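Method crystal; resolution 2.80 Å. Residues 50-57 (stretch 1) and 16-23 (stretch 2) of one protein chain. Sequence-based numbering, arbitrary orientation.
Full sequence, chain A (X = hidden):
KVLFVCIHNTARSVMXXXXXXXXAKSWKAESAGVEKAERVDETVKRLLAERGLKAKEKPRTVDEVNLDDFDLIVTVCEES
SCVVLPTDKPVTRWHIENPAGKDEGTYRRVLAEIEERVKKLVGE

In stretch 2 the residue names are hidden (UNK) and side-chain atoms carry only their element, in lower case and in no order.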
ATOM      1  N   GLU A  50      16.589 -10.838  31.779  1.00 42.87           N
ATOM      2  CA  GLU A  50      15.927 -10.882  33.072  1.00 48.73           C
ATOM      3  C   GLU A  50      14.831 -11.960  32.992  1.00 53.25           C
ATOM      4  O   GLU A  50      14.333 -12.436  34.021  1.00 55.49           O
ATOM      5  CB  GLU A  50      15.322  -9.498  33.357  1.00 50.36           C
ATOM      6  CG  GLU A  50      14.724  -9.296  34.737  1.00 54.35           C
ATOM      7  CD  GLU A  50      14.200  -7.881  34.935  1.00 55.63           C
ATOM      8  OE1 GLU A  50      15.033  -6.952  35.037  1.00 56.12           O
ATOM      9  OE2 GLU A  50      12.960  -7.702  34.983  1.00 55.26           O
ATOM     10  N   ARG A  51      14.453 -12.312  31.756  1.00 54.82           N
ATOM     11  CA  ARG A  51      13.429 -13.327  31.468  1.00 53.60           C
ATOM     12  C   ARG A  51      14.102 -14.575  30.910  1.00 51.74           C
ATOM     13  O   ARG A  51      13.436 -15.492  30.433  1.00 51.23           O
ATOM     14  CB  ARG A  51      12.409 -12.793  30.450  1.00 50.85           C
ATOM     15  CG  ARG A  51      11.116 -13.595  30.355  1.00 48.66           C
ATOM     16  CD  ARG A  51      10.110 -12.923  29.418  1.00 53.77           C
ATOM     17  NE  ARG A  51       9.751 -11.561  29.823  1.00 54.36           N
ATOM     18  CZ  ARG A  51       8.558 -11.208  30.293  1.00 60.55           C
ATOM     19  NH1 ARG A  51       8.319  -9.949  30.632  1.00 65.55           N
ATOM     20  NH2 ARG A  51       7.603 -12.116  30.436  1.00 69.19           N
ATOM     21  N   GLY A  52      15.427 -14.601  30.996  1.00 49.21           N
ATOM     22  CA  GLY A  52      16.198 -15.728  30.511  1.00 50.33           C
ATOM     23  C   GLY A  52      16.261 -15.797  29.002  1.00 52.55           C
ATOM     24  O   GLY A  52      16.364 -16.887  28.433  1.00 53.97           O
ATOM     25  N   LEU A  53      16.247 -14.635  28.357  1.00 53.16           N
ATOM     26  CA  LEU A  53      16.278 -14.560  26.903  1.00 52.19           C
ATOM     27  C   LEU A  53      17.444 -13.738  26.366  1.00 49.96           C
ATOM     28  O   LEU A  53      17.757 -12.669  26.888  1.00 49.55           O
ATOM     29  CB  LEU A  53      14.965 -13.966  26.390  1.00 52.53           C
ATOM     30  CG  LEU A  53      13.669 -14.678  26.785  1.00 55.59           C
ATOM     31  CD1 LEU A  53      12.484 -13.858  26.320  1.00 64.47           C
ATOM     32  CD2 LEU A  53      13.612 -16.071  26.183  1.00 52.02           C
ATOM     33  N   LYS A  54      18.097 -14.251  25.328  1.00 50.52           N
ATOM     34  CA  LYS A  54      19.210 -13.543  24.704  1.00 51.74           C
ATOM     35  C   LYS A  54      18.667 -12.850  23.460  1.00 49.03           C
ATOM     36  O   LYS A  54      18.042 -13.492  22.612  1.00 48.80           O
ATOM     37  CB  LYS A  54      20.335 -14.503  24.274  1.00 58.16           C
ATOM     38  CG  LYS A  54      20.684 -15.631  25.253  1.00 65.53           C
ATOM     39  CD  LYS A  54      19.956 -16.928  24.880  1.00 71.73           C
ATOM     40  CE  LYS A  54      20.318 -18.089  25.804  1.00 75.51           C
ATOM     41  NZ  LYS A  54      19.690 -19.373  25.357  1.00 76.33           N
ATOM     42  N   ALA A  55      18.856 -11.539  23.374  1.00 45.32           N
ATOM     43  CA  ALA A  55      18.399 -10.785  22.211  1.00 43.78           C
ATOM     44  C   ALA A  55      19.328 -11.104  21.043  1.00 44.45           C
ATOM     45  O   ALA A  55      20.334 -11.803  21.213  1.00 44.65           O
ATOM     46  CB  ALA A  55      18.427  -9.293  22.508  1.00 44.40           C
ATOM     47  N   LYS A  56      18.979 -10.615  19.856  1.00 47.33           N
ATOM     48  CA  LYS A  56      19.805 -10.828  18.672  1.00 50.26           C
ATOM     49  C   LYS A  56      21.169 -10.172  18.917  1.00 51.48           C
ATOM     50  O   LYS A  56      21.266  -9.160  19.613  1.00 53.95           O
ATOM     51  CB  LYS A  56      19.117 -10.234  17.432  1.00 55.57           C
ATOM     52  CG  LYS A  56      19.924 -10.330  16.134  1.00 59.69           C
ATOM     53  CD  LYS A  56      19.029 -10.193  14.895  1.00 58.65           C
ATOM     54  CE  LYS A  56      19.842 -10.209  13.592  1.00 62.37           C
ATOM     55  NZ  LYS A  56      20.798 -11.362  13.429  1.00 66.75           N
ATOM     56  N   GLU A  57      22.218 -10.761  18.361  1.00 51.25           N
ATOM     57  CA  GLU A  57      23.577 -10.255  18.538  1.00 53.87           C
ATOM     58  C   GLU A  57      23.745  -8.862  17.961  1.00 50.91           C
ATOM     59  O   GLU A  57      24.368  -8.003  18.581  1.00 51.53           O
ATOM     60  CB  GLU A  57      24.604 -11.186  17.876  1.00 57.96           C
ATOM     61  CG  GLU A  57      24.333 -12.679  18.035  1.00 65.15           C
ATOM     62  CD  GLU A  57      23.168 -13.175  17.166  1.00 72.85           C
ATOM     63  OE1 GLU A  57      23.125 -12.835  15.961  1.00 77.35           O
ATOM     64  OE2 GLU A  57      22.291 -13.900  17.689  1.00 73.77           O
ATOM     65  N   UNK A  16       9.917  -9.179  20.012  1.00 22.15           N
ATOM     66  CA  UNK A  16       8.941 -10.097  19.437  1.00 22.97           C
ATOM     67  C   UNK A  16       9.579 -11.419  19.005  1.00 23.40           C
ATOM     68  O   UNK A  16       9.009 -12.493  19.238  1.00 16.54           O
ATOM     69  c   UNK A  16       8.231  -9.444  18.281  1.00 19.44           C
ATOM     70  N   UNK A  17      10.754 -11.330  18.380  1.00 26.09           N
ATOM     71  CA  UNK A  17      11.473 -12.512  17.933  1.00 26.31           C
ATOM     72  C   UNK A  17      11.698 -13.482  19.086  1.00 28.07           C
ATOM     73  O   UNK A  17      11.182 -14.596  19.080  1.00 29.32           O
ATOM     74  c   UNK A  17      12.807 -12.113  17.307  1.00 19.14           C
ATOM     75  c   UNK A  17      15.015 -12.840  16.323  1.00 41.86           C
ATOM     76  o   UNK A  17      15.638 -13.688  15.636  1.00 48.33           O
ATOM     77  o   UNK A  17      15.420 -11.658  16.463  1.00 45.32           O
ATOM     78  c   UNK A  17      13.723 -13.268  17.016  1.00 28.68           C
ATOM     79  N   UNK A  18      12.452 -13.027  20.085  1.00 32.64           N
ATOM     80  CA  UNK A  18      12.795 -13.819  21.266  1.00 39.08           C
ATOM     81  C   UNK A  18      11.586 -14.405  21.990  1.00 42.54           C
ATOM     82  O   UNK A  18      11.631 -15.548  22.452  1.00 46.93           O
ATOM     83  c   UNK A  18      13.632 -12.986  22.220  1.00 38.14           C
ATOM     84  N   UNK A  19      10.532 -13.613  22.135  1.00 39.38           N
ATOM     85  CA  UNK A  19       9.323 -14.076  22.795  1.00 36.44           C
ATOM     86  C   UNK A  19       8.593 -15.130  21.964  1.00 36.59           C
ATOM     87  O   UNK A  19       8.012 -16.089  22.498  1.00 37.78           O
ATOM     88  c   UNK A  19       8.260 -10.676  24.058  1.00 37.37           C
ATOM     89  c   UNK A  19       8.408 -12.895  23.050  1.00 30.04           C
ATOM     90  c   UNK A  19       8.747 -12.627  25.497  1.00 32.16           C
ATOM     91  c   UNK A  19       8.959 -11.993  24.136  1.00 29.32           C
ATOM     92  N   UNK A  20       8.569 -14.895  20.657  1.00 34.82           N
ATOM     93  CA  UNK A  20       7.933 -15.799  19.719  1.00 31.63           C
ATOM     94  C   UNK A  20       8.578 -17.173  19.875  1.00 30.16           C
ATOM     95  O   UNK A  20       7.910 -18.156  20.202  1.00 30.32           O
ATOM     96  c   UNK A  20       5.880 -17.521  15.473  1.00 28.67           C
ATOM     97  c   UNK A  20       5.358 -16.364  16.005  1.00 22.21           C
ATOM     98  c   UNK A  20       7.881 -17.192  16.721  1.00 12.08           C
ATOM     99  c   UNK A  20       7.151 -17.933  15.835  1.00 23.50           C
ATOM    100  c   UNK A  20       8.136 -15.283  18.286  1.00 28.28           C
ATOM    101  c   UNK A  20       6.104 -15.631  16.894  1.00 20.89           C
ATOM    102  c   UNK A  20       7.370 -16.040  17.263  1.00 17.79           C
ATOM    103  N   UNK A  21       9.887 -17.211  19.655  1.00 28.49           N
ATOM    104  CA  UNK A  21      10.669 -18.433  19.745  1.00 36.81           C
ATOM    105  C   UNK A  21      10.479 -19.207  21.052  1.00 45.60           C
ATOM    106  O   UNK A  21      10.557 -20.437  21.074  1.00 49.21           O
ATOM    107  c   UNK A  21      12.148 -18.114  19.552  1.00 31.31           C
ATOM    108  o   UNK A  21      13.448 -16.979  17.901  1.00 26.43           O
ATOM    109  n   UNK A  21      11.681 -18.161  17.202  1.00 23.98           N
ATOM    110  c   UNK A  21      12.473 -17.691  18.147  1.00 26.28           C
ATOM    111  N   UNK A  22      10.296 -18.490  22.153  1.00 50.62           N
ATOM    112  CA  UNK A  22      10.095 -19.138  23.444  1.00 51.12           C
ATOM    113  C   UNK A  22       8.670 -19.678  23.584  1.00 49.29           C
ATOM    114  O   UNK A  22       8.363 -20.387  24.539  1.00 50.52           O
ATOM    115  c   UNK A  22      10.400 -18.163  24.572  1.00 55.16           C
ATOM    116  N   UNK A  23       7.801 -19.344  22.637  1.00 45.80           N
ATOM    117  CA  UNK A  23       6.421 -19.792  22.695  1.00 43.69           C
ATOM    118  C   UNK A  23       6.015 -20.715  21.564  1.00 47.39           C
ATOM    119  O   UNK A  23       5.127 -21.546  21.737  1.00 50.93           O
ATOM    120  s   UNK A  23       4.430 -16.505  24.115  1.00 43.73           S
ATOM    121  c   UNK A  23       5.303 -15.063  23.632  1.00 45.75           C
ATOM    122  c   UNK A  23       5.718 -17.711  23.935  1.00 40.14           C
ATOM    123  c   UNK A  23       5.488 -18.595  22.736  1.00 42.71           C
TER

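Position 16 carries a single side-chain carbon, which touches nothing on stretch 1: this CB stays 10.1 Å from CD1 of L53. One carbon and nothing beyond it makes this alanine, A16, a buried residue of the helix. Position 17 has three side-chain carbons in a row, the third bearing two oxygens. With chi1 and chi2 both t, the side chain is extended and brings one of its oxygens to 4.1 Å from CB of K56. The two oxygens on one terminal carbon mark a carboxylate, and the chain length makes it glutamate, E17; the oxygen near K56 is OE2. This is packing against the aliphatic base of the lysine, not a salt bridge: the end of K56 leads away, and its NZ lies 3.7 Å from OE1 of E57 in a long salt bridge, while OE2 of E17 is hydrogen-bonded elsewhere in the structure.

At position 18 there is again one side-chain carbon. It points toward stretch 1 and lies 4.3 Å from CD1 of L53 and 4.5 Å from the backbone O of K54. Because the side chain ends at this carbon, the residue is alanine, A18. Position 19 shows four carbons, forked at the second. Its CA-to-CB bond runs sideways, but the end of the side chain comes nearer: one tip of the fork approaches CD1 of L53 to 4.0 Å and CD of R51 to 4.2 Å. The fork is the pattern of leucine, L19, and the tip is its CD2.

Position 20 has one carbon followed by a six-carbon ring without a hydroxyl. The side chain is buried and out of reach of stretch 1, its CB 9.2 Å from CD1 of L53; it is phenylalanine, F20. Position 21 has two carbons, the second carrying one oxygen and one nitrogen. Its CB points toward stretch 1 but gets no closer than 7.1 Å, to CD2 of L53. The amide identifies asparagine, N21. Position 22 ends at one carbon, 4.2 Å from CD2 of L53, and is alanine, A22. Position 23 is an unbranched chain of two carbons, a sulfur and a terminal carbon, out of reach of stretch 1; the thioether is methionine, M23.

The contact is small, burying 251 Å² over both sides, and no hydrogen bond crosses it. L53 is its centre. A hydrogen bond from N of A22 to O of A18 (3.2 Å) links the two alanines, four residues apart in sequence, and L53 reaches both. Beside the single carbon of A18, CD2 of L53 comes within 4.3 Å of O of A18; at A22 the same CD2 meets CB. L19 adds a further apolar surface, extended by the aliphatic part of R51, while E17 and K56 meet at the other end of the contact.

Stretch 2 16-23: AEALFNAM
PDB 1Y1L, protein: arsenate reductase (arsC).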